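Local coordinates for chromosome-partitioning protein Spo0J (Thermus thermophilus HB27, PDB 1VZ0) that binds the centromere-like DNA site parS, stimulates the ATPase activity of Soj and probably takes part in chromosome partitioning, at residues L50-R55 / A83-A87; P62-P67 / P93-L99; L105-V110 / A129-L135; E123-Q128 / A154-L158. All blocks are in the same frame, centred on the assembly; numbering follows the deposited sequence.

Contacts 1 and 2 lie in the ParB N-terminal domain. Their segments alternate along the chain, and their centres are about 19 Å apart. Contact 3 joins helix 101-114 to helix 120-132 of the helix-turn-helix domain. It meets contact 2 where Leu-99 CD1 packs on Leu-107 CD1 at 3.4 Å. Contact 4 shares helix 120-132, and Leu-131 CD1 lies 3.5 Å from Leu-155 CD1. Its segment 154-158 overlaps the end of the inferred DNA-binding motif. The centres of contacts 1 and 4 lie about 35 Å apart. The side chain of Leu-105 is about 4 Å from a bound cobalt ion, that of Leu-99 about 5 Å from a magnesium ion. All four contacts touch the second subunit.

Contact 1: residues L50-R55 / A83-A87; sequences LADSIR and AALMA
Two helices meet at short range, with Ala-51 CA 4.4 Å from Ala-83 CA and Arg-55 CA 4.8 Å from Ala-87 CA. Residues 50-55 and 83-86 are helical, and the register advances in the same direction on both. Small alanines allow the close approach, and no hydrogen bond crosses. Ala-83 points its CB toward the other helix. That atom lies 3.9 Å from Leu-50 CD1, 4.1 Å from Ala-51 CB and 3.9 Å from Ile-54 CD1. Ile-54 takes chi1 p and chi2 t, which also puts its CD1 3.3 Å from Ala-84 CA. Met-86 sets its CB 3.6 Å from Ala-51 CB. Ala-87 fits between Ile-54 and Arg-55: its CB is 3.4 Å from Ile-54 CG1 and 3.5 Å from Arg-55 CG. The Arg-55 guanidinium lies with one face over Met-86 C and Ala-87 CA. Its NH2 forms a salt bridge to Asp-52 OD2 at 2.7 Å. This is close helix packing over small residues in the ParB N-terminal domain. Helix 38-57 leads on to strand 63-68, and helix 78-86 to strand 91-96. Leu-60, in the loop between, covers Leu-50 and Ile-54, while Leu-28 of the second subunit packs on Ala-84.

Contact 2: residues P62-P67 / P93-L99; sequences PLLVRP and PAVVKDL
Val-65 is at the apolar centre, with its CG2 3.9 Å from Val-96 CG2 and 4.3 Å from Ala-94 CB. It has chi1 m; Val-96 has chi1 t. Leu-63 shares this face of the sheet. On the other face, Pro-62 CB meets Val-95 CG2 at 4.1 Å, and Leu-64 CD2 approaches Leu-99 CD1 at 4.4 Å. The strands are parallel and twisted, their axes 4.9 Å apart at closest and crossing at -42°. Leu-63 pairs with Ala-94, Leu-64 with Val-95 and Val-65 with Val-96. The ladder runs from Leu-63 N to Pro-93 O (3.4 Å, weak), Val-95 N to Leu-63 O (3.2 Å), Val-65 N to Val-95 O (3.1 Å) and Lys-97 N to Val-65 O (3.0 Å). Beyond it, Pro-67 CG touches Val-96 CG1 at 3.3 Å. At the polar edge, Arg-66 (chi1 p, then chi2 and chi3 t) donates from NH2 to Leu-99 O at 2.8 Å. It also forms salt bridges with Glu-73 and Asp-101. Strand 63-68 is the middle strand of a mixed sheet in the ParB N-terminal domain. Strand 71-76 pairs antiparallel on its other side. At Pro-93 and Ala-94 the sheet continues antiparallel into the second subunit.

Contact 3: residues L105-V110 / A129-L135; sequences LELALV and ALLEMGL
Met-133, Leu-109 and Glu-106 bury the most surface where helix 101-114 meets the end of helix 120-132. Residues 105-110 and 129-132 are helical, and the nearest CA atoms, of Glu-106 and Leu-130, are 6.7 Å apart. Side chains alone fill the gap; no hydrogen bond crosses. Met-133 (chi1 m, chi2 t, chi3 p) reaches toward the first helix. Its SD lies 3.7 Å from Leu-105 CD1 and 3.9 Å from Leu-109 CD1, and its CE is 3.8 Å from Glu-106 CB. Leu-109, with chi1 m and chi2 t, uses the same CD1 to meet Ala-129 CB at 3.7 Å and Leu-130 CD2 at 3.9 Å. Met-133 comes just before Gly-134, where a Schellman motif ends helix 120-132. Gly-134 has phi 108°, Leu-135 N bonds to Leu-130 O at 3.2 Å and Gly-134 N to Leu-131 O at 2.8 Å. The contact joins a helix of the ParB N-terminal domain to one of the helix-turn-helix domain. Helix 137-144, which opens the inferred DNA-binding motif, packs against Leu-130 and Leu-135 through Val-140. Glu-106 is extended, with chi1 and chi2 both t. Its CG is 4.0 Å from Leu-130 CD2 and its OE1 3.7 Å from Leu-135 CD2. That oxygen makes a salt bridge with Arg-143. Pro-38 of the second subunit packs on Leu-109.

Contact 4: residues E123-Q128 / A154-L158; sequences EARGYQ and ALRLL
Leu-158 lies over the helix of residues 123-128 and buries more surface than any other residue here. Its CG is 3.9 Å from Ala-124 CB, its CD1 3.5 Å from Gln-128 CD, and its CD2 4.0 Å from Arg-125 CG. The same CD2 sits over one face of the Arg-125 guanidinium. Chi1 m and chi2 t place these methyls. Residues 123-128 are helical throughout, as are 154-156. The closest backbone approach is Ala-124 CA to Ala-154 CA at 4.9 Å. Ala-124 CB lies 3.1 Å from Ala-154 O and 4.2 Å from Ala-154 CB, so the small residues let the helices come close. Helix 148-156 is the second helix of the inferred helix-turn-helix motif, in the position usual for a recognition helix. Helix 120-132 precedes that motif and packs against the end of this helix. Leu-155, also m and t, sets its CD2 3.8 Å from Tyr-127 CB and 3.5 Å from Gln-128 N. Tyr-127 CD1 meets Ala-154 CB at 3.9 Å, obliquely to the ring. Its OH makes a weak hydrogen bond to Glu-123 OE1 at 2.6 Å. Val-140 of helix 137-144 also touches Tyr-127, and Gln-137 touches Leu-155.

Contact 1: residues L50-R55 / A83-A87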
loop_
_atom_site.group_PDB
_atom_site.type_symbol
_atom_site.label_atom_id
_atom_site.label_comp_id
_atom_site.label_asym_id
_atom_site.label_seq_id
_atom_site.Cartn_x
_atom_site.Cartn_y
_atom_site.Cartn_z
ATOM N N LEU C 50 -14.804 3.942 10.003
ATOM C CA LEU C 50 -14.787 2.693 10.761
ATOM C C LEU C 50 -15.113 3.016 12.215
ATOM O O LEU C 50 -15.839 2.283 12.875
ATOM C CB LEU C 50 -13.408 2.024 10.697
ATOM C CG LEU C 50 -13.350 0.490 10.741
ATOM C CD1 LEU C 50 -12.023 0.074 11.352
ATOM C CD2 LEU C 50 -14.495 -0.086 11.547
ATOM N N ALA C 51 -14.562 4.119 12.702
ATOM C CA ALA C 51 -14.789 4.556 14.071
ATOM C C ALA C 51 -16.253 4.908 14.329
ATOM O O ALA C 51 -16.818 4.522 15.351
ATOM C CB ALA C 51 -13.908 5.759 14.384
ATOM N N ASP C 52 -16.857 5.651 13.406
ATOM C CA ASP C 52 -18.254 6.061 13.542
ATOM C C ASP C 52 -19.168 4.850 13.655
ATOM O O ASP C 52 -20.106 4.841 14.447
ATOM C CB ASP C 52 -18.686 6.904 12.334
ATOM C CG ASP C 52 -18.020 8.269 12.299
ATOM O OD1 ASP C 52 -17.899 8.837 11.193
ATOM O OD2 ASP C 52 -17.627 8.778 13.373
ATOM N N SER C 53 -18.885 3.829 12.857
ATOM C CA SER C 53 -19.686 2.618 12.851
ATOM C C SER C 53 -19.570 1.803 14.134
ATOM O O SER C 53 -20.557 1.221 14.587
ATOM C CB SER C 53 -19.302 1.744 11.659
ATOM O OG SER C 53 -20.062 0.548 11.641
ATOM N N ILE C 54 -18.379 1.751 14.726
ATOM C CA ILE C 54 -18.217 0.973 15.948
ATOM C C ILE C 54 -18.724 1.701 17.190
ATOM O O ILE C 54 -18.938 1.078 18.226
ATOM C CB ILE C 54 -16.749 0.538 16.170
ATOM C CG1 ILE C 54 -15.869 1.753 16.433
ATOM C CG2 ILE C 54 -16.255 -0.235 14.957
ATOM C CD1 ILE C 54 -14.437 1.396 16.722
ATOM N N ARG C 55 -18.916 3.015 17.098
ATOM C CA ARG C 55 -19.443 3.755 18.240
ATOM C C ARG C 55 -20.817 3.178 18.537
ATOM O O ARG C 55 -21.273 3.170 19.681
ATOM C CB ARG C 55 -19.621 5.243 17.927
ATOM C CG ARG C 55 -18.407 6.122 18.130
ATOM C CD ARG C 55 -18.853 7.570 18.262
ATOM N NE ARG C 55 -17.754 8.523 18.143
ATOM C CZ ARG C 55 -17.060 8.729 17.028
ATOM N NH1 ARG C 55 -16.075 9.620 17.008
ATOM N NH2 ARG C 55 -17.348 8.043 15.930
ATOM N N ALA C 83 -9.496 2.849 15.723
ATOM C CA ALA C 83 -10.863 3.272 15.462
ATOM C C ALA C 83 -11.656 3.154 16.762
ATOM O O ALA C 83 -12.550 3.955 17.029
ATOM C CB ALA C 83 -11.490 2.408 14.374
ATOM N N ALA C 84 -11.321 2.156 17.572
ATOM C CA ALA C 84 -12.002 1.948 18.843
ATOM C C ALA C 84 -11.720 3.131 19.757
ATOM O O ALA C 84 -12.587 3.559 20.524
ATOM C CB ALA C 84 -11.526 0.662 19.486
ATOM N N LEU C 85 -10.500 3.651 19.676
ATOM C CA LEU C 85 -10.118 4.803 20.475
ATOM C C LEU C 85 -10.934 6.013 20.022
ATOM O O LEU C 85 -11.540 6.700 20.842
ATOM C CB LEU C 85 -8.620 5.086 20.325
ATOM C CG LEU C 85 -7.692 4.136 21.087
ATOM C CD1 LEU C 85 -6.247 4.373 20.694
ATOM C CD2 LEU C 85 -7.868 4.357 22.570
ATOM N N MET C 86 -10.949 6.262 18.714
ATOM C CA MET C 86 -11.710 7.378 18.156
ATOM C C MET C 86 -13.185 7.271 18.540
ATOM O O MET C 86 -13.829 8.274 18.848
ATOM C CB MET C 86 -11.593 7.405 16.626
ATOM C CG MET C 86 -10.463 8.268 16.081
ATOM S SD MET C 86 -10.610 8.494 14.297
ATOM C CE MET C 86 -12.118 9.418 14.222
ATOM N N ALA C 87 -13.712 6.049 18.516
ATOM C CA ALA C 87 -15.110 5.797 18.846
ATOM C C ALA C 87 -15.420 6.107 20.310
ATOM O O ALA C 87 -16.585 6.215 20.702
ATOM C CB ALA C 87 -15.459 4.351 18.534
#

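Contact 2: residues P62-P67 / P93-L99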
loop_
_atom_site.group_PDB
_atom_site.type_symbol
_atom_site.label_atom_id
_atom_site.label_comp_id
_atom_site.label_asym_id
_atom_site.label_seq_id
_atom_site.Cartn_x
_atom_site.Cartn_y
_atom_site.Cartn_z
ATOM N N PRO C 62 -12.354 -9.399 17.015
ATOM C CA PRO C 62 -11.390 -9.313 18.113
ATOM C C PRO C 62 -10.045 -8.705 17.751
ATOM O O PRO C 62 -9.575 -8.837 16.624
ATOM C CB PRO C 62 -11.235 -10.767 18.545
ATOM C CG PRO C 62 -12.541 -11.375 18.188
ATOM C CD PRO C 62 -12.811 -10.786 16.835
ATOM N N LEU C 63 -9.445 -8.020 18.716
ATOM C CA LEU C 63 -8.118 -7.453 18.546
ATOM C C LEU C 63 -7.231 -8.595 19.018
ATOM O O LEU C 63 -7.706 -9.506 19.690
ATOM C CB LEU C 63 -7.898 -6.256 19.467
ATOM C CG LEU C 63 -8.701 -4.980 19.240
ATOM C CD1 LEU C 63 -8.327 -3.951 20.303
ATOM C CD2 LEU C 63 -8.417 -4.441 17.847
ATOM N N LEU C 64 -5.955 -8.569 18.672
ATOM C CA LEU C 64 -5.064 -9.621 19.124
ATOM C C LEU C 64 -4.040 -8.930 20.006
ATOM O O LEU C 64 -3.364 -7.995 19.571
ATOM C CB LEU C 64 -4.384 -10.302 17.935
ATOM C CG LEU C 64 -3.814 -11.704 18.194
ATOM C CD1 LEU C 64 -3.162 -12.223 16.927
ATOM C CD2 LEU C 64 -2.799 -11.668 19.324
ATOM N N VAL C 65 -3.931 -9.381 21.250
ATOM C CA VAL C 65 -2.999 -8.770 22.186
ATOM C C VAL C 65 -2.145 -9.777 22.944
ATOM O O VAL C 65 -2.382 -10.988 22.891
ATOM C CB VAL C 65 -3.759 -7.922 23.219
ATOM C CG1 VAL C 65 -4.652 -6.923 22.505
ATOM C CG2 VAL C 65 -4.603 -8.820 24.117
ATOM N N ARG C 66 -1.137 -9.263 23.636
ATOM C CA ARG C 66 -0.270 -10.097 24.453
ATOM C C ARG C 66 -0.099 -9.390 25.792
ATOM O O ARG C 66 -0.202 -8.161 25.875
ATOM C CB ARG C 66 1.098 -10.306 23.793
ATOM C CG ARG C 66 2.008 -9.086 23.773
ATOM C CD ARG C 66 3.413 -9.497 23.339
ATOM N NE ARG C 66 4.360 -8.391 23.388
ATOM C CZ ARG C 66 5.680 -8.546 23.430
ATOM N NH1 ARG C 66 6.472 -7.484 23.473
ATOM N NH2 ARG C 66 6.209 -9.770 23.440
ATOM N N PRO C 67 0.142 -10.159 26.863
ATOM C CA PRO C 67 0.322 -9.584 28.200
ATOM C C PRO C 67 1.564 -8.699 28.293
ATOM O O PRO C 67 2.628 -9.051 27.780
ATOM C CB PRO C 67 0.431 -10.819 29.091
ATOM C CG PRO C 67 -0.401 -11.837 28.367
ATOM C CD PRO C 67 0.031 -11.625 26.936
ATOM N N PRO C 93 -13.439 -6.207 22.835
ATOM C CA PRO C 93 -13.210 -7.651 22.892
ATOM C C PRO C 93 -11.796 -7.950 22.410
ATOM O O PRO C 93 -11.318 -7.343 21.448
ATOM C CB PRO C 93 -14.269 -8.198 21.948
ATOM C CG PRO C 93 -14.339 -7.139 20.905
ATOM C CD PRO C 93 -14.350 -5.870 21.726
ATOM N N ALA C 94 -11.125 -8.884 23.071
ATOM C CA ALA C 94 -9.766 -9.216 22.686
ATOM C C ALA C 94 -9.398 -10.656 22.982
ATOM O O ALA C 94 -10.142 -11.393 23.634
ATOM C CB ALA C 94 -8.792 -8.284 23.392
ATOM N N VAL C 95 -8.238 -11.049 22.479
ATOM C CA VAL C 95 -7.716 -12.385 22.696
ATOM C C VAL C 95 -6.295 -12.243 23.201
ATOM O O VAL C 95 -5.431 -11.740 22.487
ATOM C CB VAL C 95 -7.696 -13.197 21.407
ATOM C CG1 VAL C 95 -7.000 -14.528 21.653
ATOM C CG2 VAL C 95 -9.117 -13.420 20.920
ATOM N N VAL C 96 -6.061 -12.678 24.435
ATOM C CA VAL C 96 -4.739 -12.589 25.038
ATOM C C VAL C 96 -3.930 -13.846 24.724
ATOM O O VAL C 96 -4.408 -14.959 24.915
ATOM C CB VAL C 96 -4.850 -12.409 26.574
ATOM C CG1 VAL C 96 -3.477 -12.170 27.178
ATOM C CG2 VAL C 96 -5.780 -11.244 26.892
ATOM N N LYS C 97 -2.717 -13.661 24.213
ATOM C CA LYS C 97 -1.831 -14.778 23.891
ATOM C C LYS C 97 -0.405 -14.457 24.310
ATOM O O LYS C 97 0.094 -13.371 24.020
ATOM C CB LYS C 97 -1.852 -15.081 22.394
ATOM C CG LYS C 97 -3.055 -15.869 21.934
ATOM C CD LYS C 97 -2.836 -16.402 20.532
ATOM C CE LYS C 97 -3.948 -17.349 20.123
ATOM N NZ LYS C 97 -3.691 -17.961 18.789
ATOM N N ASP C 98 0.245 -15.393 25.001
ATOM C CA ASP C 98 1.621 -15.198 25.443
ATOM C C ASP C 98 2.524 -15.340 24.236
ATOM O O ASP C 98 2.686 -16.435 23.703
ATOM C CB ASP C 98 2.015 -16.237 26.498
ATOM C CG ASP C 98 1.372 -15.980 27.841
ATOM O OD1 ASP C 98 1.639 -16.759 28.781
ATOM O OD2 ASP C 98 0.606 -15.000 27.959
ATOM N N LEU C 99 3.112 -14.227 23.810
ATOM C CA LEU C 99 3.982 -14.212 22.646
ATOM C C LEU C 99 5.306 -13.531 22.949
ATOM O O LEU C 99 5.334 -12.464 23.571
ATOM C CB LEU C 99 3.297 -13.465 21.502
ATOM C CG LEU C 99 1.920 -13.932 21.028
ATOM C CD1 LEU C 99 1.338 -12.909 20.058
ATOM C CD2 LEU C 99 2.040 -15.287 20.361
#

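Contact 3: residues L105-V110 / A129-L135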
loop_
_atom_site.group_PDB
_atom_site.type_symbol
_atom_site.label_atom_id
_atom_site.label_comp_id
_atom_site.label_asym_id
_atom_site.label_seq_id
_atom_site.Cartn_x
_atom_site.Cartn_y
_atom_site.Cartn_z
ATOM N N LEU C 105 6.764 -10.066 16.324
ATOM C CA LEU C 105 7.308 -9.470 15.111
ATOM C C LEU C 105 6.914 -10.331 13.918
ATOM O O LEU C 105 6.485 -9.824 12.883
ATOM C CB LEU C 105 8.827 -9.399 15.189
ATOM C CG LEU C 105 9.508 -8.177 14.575
ATOM C CD1 LEU C 105 10.962 -8.534 14.286
ATOM C CD2 LEU C 105 8.807 -7.743 13.296
ATOM N N GLU C 106 7.073 -11.639 14.073
ATOM C CA GLU C 106 6.726 -12.572 13.019
ATOM C C GLU C 106 5.245 -12.392 12.658
ATOM O O GLU C 106 4.883 -12.376 11.481
ATOM C CB GLU C 106 7.016 -14.005 13.483
ATOM C CG GLU C 106 6.544 -15.102 12.531
ATOM C CD GLU C 106 7.017 -16.501 12.942
ATOM O OE1 GLU C 106 6.516 -17.495 12.365
ATOM O OE2 GLU C 106 7.888 -16.604 13.834
ATOM N N LEU C 107 4.392 -12.234 13.666
ATOM C CA LEU C 107 2.973 -12.050 13.400
ATOM C C LEU C 107 2.738 -10.728 12.674
ATOM O O LEU C 107 1.924 -10.653 11.760
ATOM C CB LEU C 107 2.160 -12.081 14.700
ATOM C CG LEU C 107 1.893 -13.461 15.312
ATOM C CD1 LEU C 107 1.160 -13.288 16.637
ATOM C CD2 LEU C 107 1.073 -14.316 14.348
ATOM N N ALA C 108 3.453 -9.685 13.077
ATOM C CA ALA C 108 3.284 -8.386 12.435
ATOM C C ALA C 108 3.663 -8.473 10.958
ATOM O O ALA C 108 2.973 -7.932 10.094
ATOM C CB ALA C 108 4.131 -7.332 13.130
ATOM N N LEU C 109 4.762 -9.157 10.670
ATOM C CA LEU C 109 5.198 -9.309 9.296
ATOM C C LEU C 109 4.188 -10.131 8.507
ATOM O O LEU C 109 3.830 -9.768 7.391
ATOM C CB LEU C 109 6.575 -9.973 9.243
ATOM C CG LEU C 109 7.716 -9.103 9.777
ATOM C CD1 LEU C 109 8.958 -9.958 9.993
ATOM C CD2 LEU C 109 7.999 -7.954 8.810
ATOM N N VAL C 110 3.713 -11.225 9.096
ATOM C CA VAL C 110 2.752 -12.092 8.420
ATOM C C VAL C 110 1.406 -11.418 8.125
ATOM O O VAL C 110 0.873 -11.568 7.021
ATOM C CB VAL C 110 2.520 -13.407 9.228
ATOM C CG1 VAL C 110 1.351 -14.200 8.646
ATOM C CG2 VAL C 110 3.786 -14.262 9.183
ATOM N N ALA C 129 12.722 -10.441 5.807
ATOM C CA ALA C 129 12.744 -10.181 7.237
ATOM C C ALA C 129 12.462 -11.480 7.997
ATOM O O ALA C 129 13.073 -11.746 9.031
ATOM C CB ALA C 129 11.708 -9.116 7.599
ATOM N N LEU C 130 11.535 -12.285 7.484
ATOM C CA LEU C 130 11.198 -13.544 8.135
ATOM C C LEU C 130 12.394 -14.496 8.100
ATOM O O LEU C 130 12.637 -15.229 9.060
ATOM C CB LEU C 130 9.977 -14.179 7.466
ATOM C CG LEU C 130 8.636 -13.501 7.777
ATOM C CD1 LEU C 130 7.518 -14.076 6.915
ATOM C CD2 LEU C 130 8.327 -13.685 9.255
ATOM N N LEU C 131 13.140 -14.471 6.999
ATOM C CA LEU C 131 14.322 -15.313 6.854
ATOM C C LEU C 131 15.381 -14.889 7.866
ATOM O O LEU C 131 16.027 -15.729 8.492
ATOM C CB LEU C 131 14.920 -15.189 5.447
ATOM C CG LEU C 131 14.159 -15.733 4.244
ATOM C CD1 LEU C 131 15.000 -15.513 2.989
ATOM C CD2 LEU C 131 13.866 -17.206 4.445
ATOM N N GLU C 132 15.563 -13.578 8.009
ATOM C CA GLU C 132 16.551 -13.041 8.934
ATOM C C GLU C 132 16.222 -13.412 10.368
ATOM O O GLU C 132 17.085 -13.382 11.245
ATOM C CB GLU C 132 16.633 -11.521 8.798
ATOM C CG GLU C 132 17.326 -11.067 7.531
ATOM C CD GLU C 132 17.189 -9.583 7.291
ATOM O OE1 GLU C 132 17.826 -9.080 6.342
ATOM O OE2 GLU C 132 16.442 -8.918 8.042
ATOM N N MET C 133 14.967 -13.765 10.603
ATOM C CA MET C 133 14.539 -14.152 11.930
ATOM C C MET C 133 14.735 -15.649 12.146
ATOM O O MET C 133 14.412 -16.179 13.203
ATOM C CB MET C 133 13.080 -13.754 12.139
ATOM C CG MET C 133 12.916 -12.282 12.444
ATOM S SD MET C 133 11.219 -11.803 12.607
ATOM C CE MET C 133 10.634 -13.012 13.832
ATOM N N GLY C 134 15.270 -16.329 11.140
ATOM C CA GLY C 134 15.510 -17.752 11.279
ATOM C C GLY C 134 14.602 -18.689 10.504
ATOM O O GLY C 134 14.871 -19.890 10.444
ATOM N N LEU C 135 13.530 -18.170 9.913
ATOM C CA LEU C 135 12.631 -19.031 9.155
ATOM C C LEU C 135 13.194 -19.449 7.812
ATOM O O LEU C 135 14.138 -18.848 7.293
ATOM C CB LEU C 135 11.279 -18.362 8.922
ATOM C CG LEU C 135 10.297 -18.337 10.090
ATOM C CD1 LEU C 135 10.792 -17.374 11.155
ATOM C CD2 LEU C 135 8.927 -17.915 9.586
#

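Contact 4: residues E123-Q128 / A154-L158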
loop_
_atom_site.group_PDB
_atom_site.type_symbol
_atom_site.label_atom_id
_atom_site.label_comp_id
_atom_site.label_asym_id
_atom_site.label_seq_id
_atom_site.Cartn_x
_atom_site.Cartn_y
_atom_site.Cartn_z
ATOM N N GLU C 123 6.452 -7.219 -0.519
ATOM C CA GLU C 123 6.278 -8.641 -0.327
ATOM C C GLU C 123 7.655 -9.261 -0.112
ATOM O O GLU C 123 7.856 -10.029 0.821
ATOM C CB GLU C 123 5.619 -9.268 -1.550
ATOM C CG GLU C 123 5.302 -10.736 -1.380
ATOM C CD GLU C 123 4.884 -11.399 -2.684
ATOM O OE1 GLU C 123 4.655 -12.626 -2.677
ATOM O OE2 GLU C 123 4.788 -10.694 -3.715
ATOM N N ALA C 124 8.599 -8.911 -0.987
ATOM C CA ALA C 124 9.955 -9.429 -0.902
ATOM C C ALA C 124 10.652 -9.014 0.398
ATOM O O ALA C 124 11.309 -9.833 1.026
ATOM C CB ALA C 124 10.772 -8.968 -2.109
ATOM N N ARG C 125 10.506 -7.755 0.805
ATOM C CA ARG C 125 11.148 -7.293 2.036
ATOM C C ARG C 125 10.615 -8.058 3.244
ATOM O O ARG C 125 11.359 -8.338 4.194
ATOM C CB ARG C 125 10.933 -5.785 2.242
ATOM C CG ARG C 125 11.570 -4.902 1.181
ATOM C CD ARG C 125 11.354 -3.422 1.492
ATOM N NE ARG C 125 11.759 -2.580 0.372
ATOM C CZ ARG C 125 13.016 -2.397 -0.020
ATOM N NH1 ARG C 125 13.274 -1.617 -1.060
ATOM N NH2 ARG C 125 14.016 -2.978 0.632
ATOM N N GLY C 126 9.325 -8.383 3.202
ATOM C CA GLY C 126 8.707 -9.127 4.283
ATOM C C GLY C 126 9.303 -10.518 4.388
ATOM O O GLY C 126 9.701 -10.951 5.468
ATOM N N TYR C 127 9.376 -11.221 3.262
ATOM C CA TYR C 127 9.935 -12.570 3.255
ATOM C C TYR C 127 11.366 -12.527 3.774
ATOM O O TYR C 127 11.761 -13.350 4.597
ATOM C CB TYR C 127 9.933 -13.150 1.840
ATOM C CG TYR C 127 8.557 -13.363 1.254
ATOM C CD1 TYR C 127 8.401 -13.624 -0.105
ATOM C CD2 TYR C 127 7.411 -13.297 2.053
ATOM C CE1 TYR C 127 7.144 -13.807 -0.663
ATOM C CE2 TYR C 127 6.144 -13.482 1.509
ATOM C CZ TYR C 127 6.018 -13.731 0.149
ATOM O OH TYR C 127 4.770 -13.862 -0.408
ATOM N N GLN C 128 12.139 -11.558 3.300
ATOM C CA GLN C 128 13.522 -11.436 3.736
ATOM C C GLN C 128 13.638 -11.218 5.243
ATOM O O GLN C 128 14.551 -11.742 5.884
ATOM C CB GLN C 128 14.223 -10.293 3.009
ATOM C CG GLN C 128 15.689 -10.211 3.358
ATOM C CD GLN C 128 16.370 -9.016 2.745
ATOM O OE1 GLN C 128 16.023 -7.867 3.041
ATOM N NE2 GLN C 128 17.351 -9.273 1.883
ATOM N N ALA C 154 10.358 -13.720 -5.317
ATOM C CA ALA C 154 10.146 -12.383 -4.776
ATOM C C ALA C 154 11.457 -11.855 -4.191
ATOM O O ALA C 154 11.819 -10.708 -4.428
ATOM C CB ALA C 154 9.067 -12.398 -3.713
ATOM N N LEU C 155 12.170 -12.695 -3.441
ATOM C CA LEU C 155 13.445 -12.296 -2.843
ATOM C C LEU C 155 14.460 -11.799 -3.873
ATOM O O LEU C 155 15.252 -10.896 -3.588
ATOM C CB LEU C 155 14.058 -13.466 -2.064
ATOM C CG LEU C 155 13.308 -13.888 -0.796
ATOM C CD1 LEU C 155 13.874 -15.198 -0.271
ATOM C CD2 LEU C 155 13.410 -12.787 0.247
ATOM N N ARG C 156 14.447 -12.394 -5.063
ATOM C CA ARG C 156 15.365 -11.990 -6.126
ATOM C C ARG C 156 15.236 -10.506 -6.466
ATOM O O ARG C 156 16.212 -9.871 -6.860
ATOM C CB ARG C 156 15.128 -12.828 -7.390
ATOM C CG ARG C 156 15.745 -14.214 -7.333
ATOM C CD ARG C 156 15.265 -15.099 -8.489
ATOM N NE ARG C 156 15.580 -14.562 -9.814
ATOM C CZ ARG C 156 16.809 -14.284 -10.247
ATOM N NH1 ARG C 156 16.992 -13.806 -11.472
ATOM N NH2 ARG C 156 17.860 -14.473 -9.453
ATOM N N LEU C 157 14.034 -9.956 -6.324
ATOM C CA LEU C 157 13.824 -8.544 -6.636
ATOM C C LEU C 157 14.740 -7.641 -5.821
ATOM O O LEU C 157 15.145 -6.585 -6.286
ATOM C CB LEU C 157 12.366 -8.134 -6.371
ATOM C CG LEU C 157 11.291 -8.767 -7.249
ATOM C CD1 LEU C 157 9.924 -8.440 -6.683
ATOM C CD2 LEU C 157 11.433 -8.260 -8.678
ATOM N N LEU C 158 15.066 -8.067 -4.603
ATOM C CA LEU C 158 15.910 -7.264 -3.730
ATOM C C LEU C 158 17.338 -7.022 -4.202
ATOM O O LEU C 158 18.070 -6.268 -3.570
ATOM C CB LEU C 158 15.921 -7.852 -2.319
ATOM C CG LEU C 158 14.532 -7.864 -1.669
ATOM C CD1 LEU C 158 14.636 -8.402 -0.263
ATOM C CD2 LEU C 158 13.947 -6.458 -1.659
#